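Local coordinates for protein kojibiose phosphorylase (Gut metagenome, PDB 6W0P) that belongs to glycoside hydrolase family 65, a carbohydrate-active family combining an N-terminal beta-sandwich domain with a helical (alpha/alpha)6-barrel catalytic domain, at residues I140-L145 with Y154-F159; L169-D174 with K245-Y250; N332-K337 with K369-F374; D351-C356 with T421-A426. All coordinates share one frame; numbering follows the deposited sequence.

Interaction 1. Residues I140-L145 with Y154-F159; sequences IISRLL and YQMISF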
# COMPACT_ATOMS: atom_id res chain seq x y z
N ILE A 140 -31.13 20.41 -35.10
CA ILE A 140 -30.29 21.33 -34.28
C ILE A 140 -30.66 21.11 -32.82
O ILE A 140 -31.83 21.28 -32.50
CB ILE A 140 -30.48 22.80 -34.70
CG1 ILE A 140 -30.44 23.01 -36.21
CG2 ILE A 140 -29.48 23.68 -33.97
CD1 ILE A 140 -30.95 24.39 -36.66
N ILE A 141 -29.69 20.73 -31.99
CA ILE A 141 -29.88 20.53 -30.52
C ILE A 141 -29.02 21.57 -29.80
O ILE A 141 -27.79 21.53 -29.93
CB ILE A 141 -29.58 19.09 -30.10
CG1 ILE A 141 -30.46 18.12 -30.89
CG2 ILE A 141 -29.73 18.92 -28.60
CD1 ILE A 141 -30.16 16.67 -30.63
N SER A 142 -29.69 22.46 -29.08
CA SER A 142 -29.07 23.62 -28.39
C SER A 142 -29.25 23.43 -26.89
O SER A 142 -30.32 22.94 -26.49
CB SER A 142 -29.67 24.90 -28.92
OG SER A 142 -29.55 24.96 -30.34
N ARG A 143 -28.22 23.73 -26.09
CA ARG A 143 -28.39 23.74 -24.61
C ARG A 143 -27.52 24.79 -23.90
O ARG A 143 -26.48 25.26 -24.43
CB ARG A 143 -28.24 22.33 -24.03
CG ARG A 143 -27.00 21.55 -24.43
CD ARG A 143 -27.21 20.07 -24.17
NE ARG A 143 -25.99 19.46 -23.65
CZ ARG A 143 -25.71 18.15 -23.65
NH1 ARG A 143 -26.57 17.28 -24.15
NH2 ARG A 143 -24.56 17.72 -23.16
N LEU A 144 -28.02 25.12 -22.71
CA LEU A 144 -27.54 26.16 -21.77
C LEU A 144 -27.67 25.61 -20.35
O LEU A 144 -28.67 24.95 -20.05
CB LEU A 144 -28.45 27.38 -21.87
CG LEU A 144 -28.44 28.22 -23.14
CD1 LEU A 144 -29.60 29.20 -23.11
CD2 LEU A 144 -27.14 28.98 -23.31
N LEU A 145 -26.70 25.92 -19.50
CA LEU A 145 -26.90 25.96 -18.03
C LEU A 145 -27.01 27.43 -17.64
O LEU A 145 -26.17 28.23 -18.10
CB LEU A 145 -25.74 25.22 -17.35
CG LEU A 145 -25.49 23.79 -17.80
CD1 LEU A 145 -24.39 23.14 -16.98
CD2 LEU A 145 -26.75 22.94 -17.71
N TYR A 154 -31.59 24.51 -19.87
CA TYR A 154 -32.50 24.69 -21.01
C TYR A 154 -31.99 23.88 -22.20
O TYR A 154 -30.75 23.79 -22.43
CB TYR A 154 -32.60 26.17 -21.36
CG TYR A 154 -32.81 27.04 -20.14
CD1 TYR A 154 -33.93 26.89 -19.35
CD2 TYR A 154 -31.87 27.99 -19.77
CE1 TYR A 154 -34.12 27.67 -18.22
CE2 TYR A 154 -32.05 28.78 -18.64
CZ TYR A 154 -33.19 28.64 -17.88
OH TYR A 154 -33.35 29.40 -16.76
N GLN A 155 -32.93 23.36 -22.97
CA GLN A 155 -32.62 22.57 -24.19
C GLN A 155 -33.64 22.96 -25.24
O GLN A 155 -34.81 23.09 -24.91
CB GLN A 155 -32.70 21.07 -23.90
CG GLN A 155 -32.29 20.20 -25.07
CD GLN A 155 -32.46 18.75 -24.71
OE1 GLN A 155 -33.51 18.34 -24.21
NE2 GLN A 155 -31.41 17.97 -24.93
N MET A 156 -33.17 23.15 -26.46
CA MET A 156 -34.02 23.44 -27.62
C MET A 156 -33.64 22.44 -28.71
O MET A 156 -32.44 22.22 -28.92
CB MET A 156 -33.83 24.88 -28.12
CG MET A 156 -34.83 25.28 -29.18
SD MET A 156 -34.75 27.03 -29.60
CE MET A 156 -33.08 27.23 -30.24
N ILE A 157 -34.66 21.82 -29.30
CA ILE A 157 -34.54 20.81 -30.38
C ILE A 157 -35.42 21.29 -31.54
O ILE A 157 -36.64 21.48 -31.33
CB ILE A 157 -34.96 19.42 -29.88
CG1 ILE A 157 -34.26 19.04 -28.58
CG2 ILE A 157 -34.73 18.38 -30.96
CD1 ILE A 157 -34.92 17.91 -27.82
N SER A 158 -34.81 21.48 -32.71
CA SER A 158 -35.50 21.79 -33.98
C SER A 158 -35.27 20.67 -35.02
O SER A 158 -34.18 20.08 -35.07
CB SER A 158 -35.04 23.10 -34.50
OG SER A 158 -33.85 22.94 -35.22
N PHE A 159 -36.29 20.42 -35.84
CA PHE A 159 -36.31 19.40 -36.91
C PHE A 159 -36.65 20.12 -38.22
O PHE A 159 -37.58 20.96 -38.22
CB PHE A 159 -37.35 18.33 -36.58
CG PHE A 159 -37.11 17.55 -35.31
CD1 PHE A 159 -36.35 16.39 -35.33
CD2 PHE A 159 -37.69 17.93 -34.12
CE1 PHE A 159 -36.15 15.66 -34.17
CE2 PHE A 159 -37.48 17.20 -32.96
CZ PHE A 159 -36.72 16.06 -32.99
O HOH W 1 -31.63 23.95 -31.17
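I140-L144 and Y154-S158 pair as the two arms of an antiparallel beta hairpin. The hairpin lies inside the large sheet of the N-terminal domain. I140 with S158, S142 with M156 and L144 with Y154 are hydrogen-bonded pairs. I141 with I157 and R143 with Q155 are the non-hydrogen-bonded pairs between them. The bond from S142 N to M156 O is 2.8 Å long and almost straight at 176°. M156 O also accepts a bond from water 1, at 3.0 Å from the water oxygen. On the face of I140, S142, L144, Y154, M156 and S158, S158 OG lies 3.4 Å from I140 CB, set between the backbone N and carbonyl carbon of S158 (chi1 84°). L144 CB meets the edge of the Y154 ring, 4.1 Å from Y154 CD2. Helix 282-300 covers L144 and Y154 here. On the other face I141 and Q155 lie side by side and point the same way, with I141 CG2 4.1 Å from Q155 NE2. R143 forms a salt bridge with D47, and Q155 OE1 bonds to R249. The backbone bonds therefore join the two strands, while the polar ends of R143 and Q155 tie the hairpin to D47 and R249.

Interaction 2. Residues L169-D174 with K245-Y250; sequences LELHLD and KTITRY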
# COMPACT_ATOMS: atom_id res chain seq x y z
N LEU A 169 -40.40 11.95 -30.84
CA LEU A 169 -39.40 12.54 -29.92
C LEU A 169 -39.81 12.19 -28.50
O LEU A 169 -41.01 12.38 -28.18
CB LEU A 169 -39.38 14.06 -30.14
CG LEU A 169 -38.58 14.87 -29.13
CD1 LEU A 169 -37.09 14.60 -29.22
CD2 LEU A 169 -38.86 16.34 -29.34
N GLU A 170 -38.87 11.63 -27.73
CA GLU A 170 -39.01 11.36 -26.28
C GLU A 170 -38.04 12.28 -25.53
O GLU A 170 -36.86 12.25 -25.87
CB GLU A 170 -38.72 9.89 -25.96
CG GLU A 170 -39.62 8.90 -26.68
CD GLU A 170 -39.35 7.43 -26.40
OE1 GLU A 170 -38.39 7.11 -25.66
OE2 GLU A 170 -40.08 6.58 -26.94
N LEU A 171 -38.53 13.07 -24.57
CA LEU A 171 -37.70 13.79 -23.58
C LEU A 171 -37.68 12.98 -22.27
O LEU A 171 -38.77 12.68 -21.73
CB LEU A 171 -38.24 15.20 -23.34
CG LEU A 171 -38.48 16.07 -24.57
CD1 LEU A 171 -38.77 17.49 -24.13
CD2 LEU A 171 -37.29 16.05 -25.52
N HIS A 172 -36.47 12.68 -21.78
CA HIS A 172 -36.23 11.87 -20.56
C HIS A 172 -35.59 12.73 -19.45
O HIS A 172 -34.70 13.55 -19.77
CB HIS A 172 -35.34 10.68 -20.88
CG HIS A 172 -35.90 9.70 -21.85
ND1 HIS A 172 -35.78 8.33 -21.66
CD2 HIS A 172 -36.53 9.85 -23.03
CE1 HIS A 172 -36.32 7.70 -22.68
NE2 HIS A 172 -36.79 8.61 -23.53
N LEU A 173 -36.01 12.51 -18.21
CA LEU A 173 -35.16 12.66 -17.01
C LEU A 173 -34.83 11.24 -16.54
O LEU A 173 -35.77 10.50 -16.20
CB LEU A 173 -35.87 13.44 -15.91
CG LEU A 173 -36.53 14.74 -16.34
CD1 LEU A 173 -37.25 15.36 -15.16
CD2 LEU A 173 -35.52 15.72 -16.92
N ASP A 174 -33.55 10.88 -16.57
CA ASP A 174 -33.04 9.50 -16.36
C ASP A 174 -32.13 9.51 -15.14
O ASP A 174 -31.02 10.06 -15.26
CB ASP A 174 -32.28 8.98 -17.59
CG ASP A 174 -31.64 7.62 -17.37
OD1 ASP A 174 -31.92 7.04 -16.31
OD2 ASP A 174 -30.87 7.15 -18.25
N LYS A 245 -39.60 22.74 -37.11
CA LYS A 245 -40.43 22.44 -35.92
C LYS A 245 -39.48 22.42 -34.72
O LYS A 245 -38.55 21.62 -34.74
CB LYS A 245 -41.15 21.10 -36.13
CG LYS A 245 -41.98 20.62 -34.96
CD LYS A 245 -43.27 21.40 -34.81
CE LYS A 245 -44.03 21.07 -33.54
NZ LYS A 245 -44.69 22.27 -32.96
N THR A 246 -39.70 23.29 -33.74
CA THR A 246 -38.81 23.45 -32.57
C THR A 246 -39.63 23.15 -31.33
O THR A 246 -40.77 23.49 -31.34
CB THR A 246 -38.17 24.84 -32.42
OG1 THR A 246 -39.17 25.79 -32.04
CG2 THR A 246 -37.54 25.35 -33.69
N ILE A 247 -38.99 22.59 -30.30
CA ILE A 247 -39.54 22.47 -28.92
C ILE A 247 -38.44 22.96 -27.96
O ILE A 247 -37.25 22.73 -28.26
CB ILE A 247 -39.99 21.03 -28.66
CG1 ILE A 247 -40.60 20.85 -27.27
CG2 ILE A 247 -38.87 20.04 -28.89
CD1 ILE A 247 -41.28 19.49 -27.08
N THR A 248 -38.83 23.62 -26.87
CA THR A 248 -37.90 24.04 -25.79
C THR A 248 -38.22 23.25 -24.53
O THR A 248 -39.39 23.25 -24.11
CB THR A 248 -38.00 25.55 -25.54
OG1 THR A 248 -37.76 26.13 -26.82
CG2 THR A 248 -37.02 26.04 -24.50
N ARG A 249 -37.21 22.57 -23.97
CA ARG A 249 -37.26 21.92 -22.65
C ARG A 249 -36.64 22.83 -21.58
O ARG A 249 -35.44 23.19 -21.73
CB ARG A 249 -36.50 20.59 -22.67
CG ARG A 249 -36.83 19.72 -21.48
CD ARG A 249 -35.66 18.90 -21.00
NE ARG A 249 -35.11 18.02 -22.03
CZ ARG A 249 -34.98 16.71 -21.92
NH1 ARG A 249 -35.42 16.09 -20.84
NH2 ARG A 249 -34.39 16.01 -22.88
N TYR A 250 -37.42 23.15 -20.55
CA TYR A 250 -36.99 23.82 -19.30
C TYR A 250 -36.78 22.74 -18.23
O TYR A 250 -37.68 21.89 -18.05
CB TYR A 250 -38.02 24.85 -18.86
CG TYR A 250 -38.32 25.87 -19.92
CD1 TYR A 250 -39.27 25.62 -20.88
CD2 TYR A 250 -37.63 27.08 -19.98
CE1 TYR A 250 -39.56 26.55 -21.87
CE2 TYR A 250 -37.89 28.01 -20.99
CZ TYR A 250 -38.87 27.75 -21.93
OH TYR A 250 -39.21 28.63 -22.92
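I247 is the first residue of 245-250 to touch the other strand. Its CG2 meets L169 CD2 at 3.7 Å, and the two side chains cross at a slant. With CG1 anti to the backbone N (chi1 -178°), CG2 is the branch set between the backbone N and the carbonyl carbon. Further out, I247 CD1 approaches L171 CD1 more loosely, at 4.4 Å. This is contact between the two facing sheets of a beta-sandwich. Strand 165-174 belongs to the smaller sheet and strand 245-256 to the large one. The short segments run nearly parallel, 10.1 Å apart at closest approach, so side chains rather than backbones bridge them. R249 has the largest share of the contact, with L171 next. Its chain bends at chi2 and chi3 and slides past L171 in the opposite direction. L171 CB lies over one face of the guanidinium, 3.7 Å above the plane and offset toward the rim. L171 CD1 packs on the aliphatic part, 4.0 Å from R249 CG. At the guanidinium edge, R249 NH1 donates to H172 O at 2.8 Å, with an N-H...O angle of 150°. The donor stands well above the plane of that carbonyl. L173 CD2 approaches the same NH1 obliquely at 3.9 Å. R249 NE bonds to Q155 OE1 and R249 NH2 to K93 O, so three oxygens from three places fix the rotation of the buried group. H172 CB points away from 245-250, and the ring's NE2 donates to E170 OE1.

Interaction 3. Residues N332-K337 with K369-F374; sequences NTIGAK and KDLIMF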
# COMPACT_ATOMS: atom_id res chain seq x y z
N ASN A 332 -19.35 24.88 -1.73
CA ASN A 332 -18.92 24.31 -3.04
C ASN A 332 -17.42 24.50 -3.18
O ASN A 332 -16.88 25.42 -2.56
CB ASN A 332 -19.65 24.94 -4.24
CG ASN A 332 -21.02 24.35 -4.50
OD1 ASN A 332 -21.37 23.32 -3.93
ND2 ASN A 332 -21.80 25.01 -5.34
N THR A 333 -16.77 23.64 -3.97
CA THR A 333 -15.32 23.77 -4.26
C THR A 333 -15.07 23.37 -5.71
O THR A 333 -15.99 22.89 -6.38
CB THR A 333 -14.49 22.93 -3.27
OG1 THR A 333 -13.11 23.26 -3.43
CG2 THR A 333 -14.67 21.45 -3.50
N ILE A 334 -13.83 23.56 -6.15
CA ILE A 334 -13.36 23.22 -7.51
C ILE A 334 -12.76 21.80 -7.46
O ILE A 334 -11.81 21.59 -6.68
CB ILE A 334 -12.33 24.27 -7.97
CG1 ILE A 334 -12.94 25.68 -7.94
CG2 ILE A 334 -11.77 23.92 -9.33
CD1 ILE A 334 -12.04 26.77 -8.44
N GLY A 335 -13.29 20.88 -8.26
CA GLY A 335 -12.66 19.58 -8.54
C GLY A 335 -11.48 19.70 -9.51
O GLY A 335 -11.49 20.59 -10.39
N ALA A 336 -10.53 18.78 -9.41
CA ALA A 336 -9.36 18.66 -10.31
C ALA A 336 -9.76 18.57 -11.79
O ALA A 336 -8.89 18.88 -12.63
CB ALA A 336 -8.53 17.47 -9.91
N LYS A 337 -10.98 18.13 -12.13
CA LYS A 337 -11.49 18.21 -13.53
C LYS A 337 -12.82 18.97 -13.55
O LYS A 337 -13.64 18.69 -14.46
CB LYS A 337 -11.67 16.81 -14.15
CG LYS A 337 -10.44 15.93 -14.01
CD LYS A 337 -10.40 14.74 -14.92
CE LYS A 337 -9.14 13.93 -14.70
NZ LYS A 337 -7.93 14.65 -15.17
N LYS A 369 -13.52 34.23 -1.56
CA LYS A 369 -13.94 34.02 -0.15
C LYS A 369 -14.67 32.67 -0.01
O LYS A 369 -14.42 31.98 0.99
CB LYS A 369 -14.79 35.20 0.34
CG LYS A 369 -15.53 34.99 1.65
CD LYS A 369 -15.67 36.24 2.52
CE LYS A 369 -17.05 36.89 2.46
NZ LYS A 369 -17.02 38.28 2.99
N ASP A 370 -15.50 32.29 -0.99
CA ASP A 370 -16.30 31.03 -0.95
C ASP A 370 -15.37 29.82 -1.03
O ASP A 370 -15.63 28.85 -0.28
CB ASP A 370 -17.40 31.03 -2.01
CG ASP A 370 -18.68 31.70 -1.53
OD1 ASP A 370 -18.67 32.18 -0.39
OD2 ASP A 370 -19.68 31.76 -2.30
N LEU A 371 -14.32 29.88 -1.85
CA LEU A 371 -13.29 28.81 -1.90
C LEU A 371 -12.73 28.56 -0.49
O LEU A 371 -12.62 27.38 -0.12
CB LEU A 371 -12.18 29.18 -2.89
CG LEU A 371 -12.56 28.93 -4.34
CD1 LEU A 371 -11.47 29.42 -5.27
CD2 LEU A 371 -12.83 27.46 -4.57
N ILE A 372 -12.42 29.61 0.29
CA ILE A 372 -11.91 29.45 1.68
C ILE A 372 -13.05 28.98 2.61
O ILE A 372 -12.78 28.16 3.49
CB ILE A 372 -11.22 30.72 2.15
CG1 ILE A 372 -10.01 31.02 1.27
CG2 ILE A 372 -10.84 30.63 3.61
CD1 ILE A 372 -9.75 32.51 1.08
N MET A 373 -14.30 29.43 2.40
CA MET A 373 -15.45 29.07 3.28
C MET A 373 -15.73 27.58 3.12
O MET A 373 -16.13 26.91 4.12
CB MET A 373 -16.72 29.87 2.93
CG MET A 373 -16.69 31.32 3.37
SD MET A 373 -16.18 31.61 5.06
CE MET A 373 -17.41 30.66 5.94
N PHE A 374 -15.50 27.05 1.92
CA PHE A 374 -15.61 25.59 1.73
C PHE A 374 -14.78 24.91 2.81
O PHE A 374 -15.26 23.90 3.36
CB PHE A 374 -15.19 25.12 0.34
CG PHE A 374 -14.84 23.66 0.33
CD1 PHE A 374 -15.82 22.69 0.47
CD2 PHE A 374 -13.52 23.25 0.26
CE1 PHE A 374 -15.50 21.35 0.48
CE2 PHE A 374 -13.20 21.90 0.28
CZ PHE A 374 -14.19 20.95 0.40
O HOH W 2 -11.26 25.14 -1.71
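The F374 ring takes T333 on one face. T333 CB stands over the centre of the ring, 3.7 Å from the centroid and 13° off the ring normal, a CH-pi contact. The two branches of T333 spread over different parts of the ring. OG1 leans over the CD2 and CE2 side, 3.7 Å from F374 CD2. CG2 reaches the far end, 4.0 Å from F374 CZ. N332 O comes to the ring obliquely and is nearest to F374 CB, at 3.4 Å. The same oxygen is hydrogen-bonded to Y325 OH. Segment 332-337 is irregular and belongs to the long connection between helices 308-324 and 351-361. It runs past helix 365-376 of the (alpha/alpha)6-barrel domain, which presents L371 and F374, about one turn apart, to it. T333 OG1 is anti to the backbone N (chi1 -170°). It donates to water 2, 3.1 Å away from that oxygen, and the water donates in turn to L371 O. The water therefore joins the irregular segment to the helix backbone, with no direct hydrogen bond between the two segments. I334 adds an apolar contact beside it. Its CG1 lies 3.8 Å from L371 CD2, and its CD1 touches both methyls of L371 as the two side chains cross. Y360 of helix 351-361 packs on both residues. N332 CB points away from the helix. Its ND2 bonds to E38 and its OD1 to K257, and T333 O accepts from N61.

Interaction 4. Residues D351-C356 with T421-A426; sequences DNETYC and TGVFYA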
# COMPACT_ATOMS: atom_id res chain seq x y z
N ASP A 351 -4.06 22.31 -4.62
CA ASP A 351 -4.07 23.09 -5.90
C ASP A 351 -5.07 24.24 -5.84
O ASP A 351 -4.77 25.30 -6.44
CB ASP A 351 -4.58 22.30 -7.11
CG ASP A 351 -3.80 21.06 -7.48
OD1 ASP A 351 -3.59 20.24 -6.57
OD2 ASP A 351 -3.40 20.95 -8.67
N ASN A 352 -6.22 24.00 -5.23
CA ASN A 352 -7.31 24.99 -5.13
C ASN A 352 -6.72 26.24 -4.48
O ASN A 352 -6.90 27.32 -5.03
CB ASN A 352 -8.53 24.46 -4.37
CG ASN A 352 -9.36 23.51 -5.20
OD1 ASN A 352 -8.95 23.10 -6.28
ND2 ASN A 352 -10.55 23.17 -4.74
N GLU A 353 -6.03 26.06 -3.36
CA GLU A 353 -5.56 27.16 -2.49
C GLU A 353 -4.32 27.82 -3.09
O GLU A 353 -4.20 29.02 -2.97
CB GLU A 353 -5.29 26.65 -1.08
CG GLU A 353 -6.54 26.39 -0.27
CD GLU A 353 -7.42 25.23 -0.72
OE1 GLU A 353 -6.87 24.17 -1.12
OE2 GLU A 353 -8.65 25.37 -0.64
N THR A 354 -3.43 27.07 -3.74
CA THR A 354 -2.06 27.52 -4.05
C THR A 354 -1.91 27.88 -5.53
O THR A 354 -0.85 28.43 -5.85
CB THR A 354 -1.06 26.44 -3.64
OG1 THR A 354 -1.40 25.20 -4.28
CG2 THR A 354 -1.04 26.26 -2.14
N TYR A 355 -2.87 27.54 -6.39
CA TYR A 355 -2.77 27.65 -7.88
C TYR A 355 -4.07 28.25 -8.48
O TYR A 355 -3.99 29.15 -9.34
CB TYR A 355 -2.63 26.28 -8.56
CG TYR A 355 -1.26 25.68 -8.76
CD1 TYR A 355 -0.56 25.11 -7.71
CD2 TYR A 355 -0.70 25.57 -10.04
CE1 TYR A 355 0.68 24.52 -7.91
CE2 TYR A 355 0.53 24.97 -10.25
CZ TYR A 355 1.22 24.44 -9.18
OH TYR A 355 2.45 23.85 -9.36
N CYS A 356 -5.22 27.70 -8.10
CA CYS A 356 -6.54 28.14 -8.65
C CYS A 356 -6.98 29.46 -8.02
O CYS A 356 -7.52 30.27 -8.75
CB CYS A 356 -7.61 27.08 -8.46
SG CYS A 356 -7.18 25.53 -9.30
N THR A 421 -1.19 23.80 5.21
CA THR A 421 -0.48 25.08 4.95
C THR A 421 -1.12 25.78 3.74
O THR A 421 -1.14 27.00 3.72
CB THR A 421 1.03 24.89 4.85
OG1 THR A 421 1.36 24.00 3.77
CG2 THR A 421 1.60 24.39 6.15
N GLY A 422 -1.70 25.03 2.80
CA GLY A 422 -2.41 25.62 1.64
C GLY A 422 -3.63 26.45 2.04
O GLY A 422 -3.83 27.55 1.48
N VAL A 423 -4.43 25.96 2.98
CA VAL A 423 -5.54 26.76 3.57
C VAL A 423 -4.94 27.97 4.31
O VAL A 423 -5.44 29.07 4.10
CB VAL A 423 -6.51 25.92 4.42
CG1 VAL A 423 -7.63 26.76 5.00
CG2 VAL A 423 -7.10 24.77 3.60
N PHE A 424 -3.87 27.81 5.08
CA PHE A 424 -3.21 28.96 5.75
C PHE A 424 -2.86 30.01 4.69
O PHE A 424 -3.29 31.19 4.82
CB PHE A 424 -1.97 28.55 6.53
CG PHE A 424 -0.88 29.59 6.42
CD1 PHE A 424 -1.07 30.87 6.93
CD2 PHE A 424 0.30 29.31 5.77
CE1 PHE A 424 -0.11 31.85 6.76
CE2 PHE A 424 1.28 30.29 5.61
CZ PHE A 424 1.07 31.56 6.11
N TYR A 425 -2.17 29.61 3.62
CA TYR A 425 -1.71 30.53 2.55
C TYR A 425 -2.90 31.21 1.85
O TYR A 425 -2.76 32.37 1.51
CB TYR A 425 -0.83 29.82 1.53
CG TYR A 425 -0.19 30.76 0.56
CD1 TYR A 425 0.98 31.42 0.87
CD2 TYR A 425 -0.76 31.01 -0.68
CE1 TYR A 425 1.58 32.29 -0.02
CE2 TYR A 425 -0.18 31.89 -1.58
CZ TYR A 425 1.00 32.53 -1.25
OH TYR A 425 1.60 33.38 -2.14
N ALA A 426 -3.99 30.49 1.56
CA ALA A 426 -5.21 31.07 0.97
C ALA A 426 -5.74 32.18 1.89
O ALA A 426 -6.03 33.27 1.36
CB ALA A 426 -6.26 30.01 0.72
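E353 lays the aliphatic part of its side chain over the backbone of G422. E353 CB is 3.1 Å from G422 O, a tight approach, and E353 CG is 3.4 Å from the same oxygen. The chain then bends at chi2 (69°). E353 CG also meets A426 CB at 3.8 Å and, more loosely, V423 CG2 at 4.2 Å. E353 thus sits against G422 and V423, which are adjacent on helix 418-434, and A426 about one turn on. Next to it, T354 CG2 approaches G422 CA at 4.1 Å. G422 has no side chain, so E353 and T354 pack directly on the helix backbone there. The helices 351-361 and 418-434 belong to the (alpha/alpha)6-barrel domain. Their short segments cross at 47°, with axes 8.3 Å apart at closest approach. Helix 351-361 has a wider pi-type turn at 352-356. The polar ends are occupied elsewhere. E353 OE1 forms a salt bridge with R375, and T354 OG1 bonds to W350 O. G422 O already accepts from A426 N, at 2.9 Å. No hydrogen bond crosses between the two segments. The contact therefore rests on close fit of aliphatic carbons against the G422 backbone and the side chains of V423 and A426, while the salt bridge with R375 probably offsets the charge of the buried E353 carboxylate.

Overall arrangement
Interactions 1 and 2 belong to the N-terminal domain, interactions 3 and 4 to the helical domain. Along the chain interaction 1 closes before interaction 2 opens, and both precede interactions 3 and 4. The centres of interactions 1 and 2 are about 9 Å apart. Strand 152-161 of the hairpin pairs with strand 245-256, which faces the second sheet. The centres of interactions 3 and 4 are about 10 Å apart, with N352 ND2 probably bonded to I334 O between them. Their segments alternate along the chain, and they touch directly. Between the domains, interactions 1 and 3 have nearest atoms about 12 Å apart. The four contacts thus form two pairs, one in each domain.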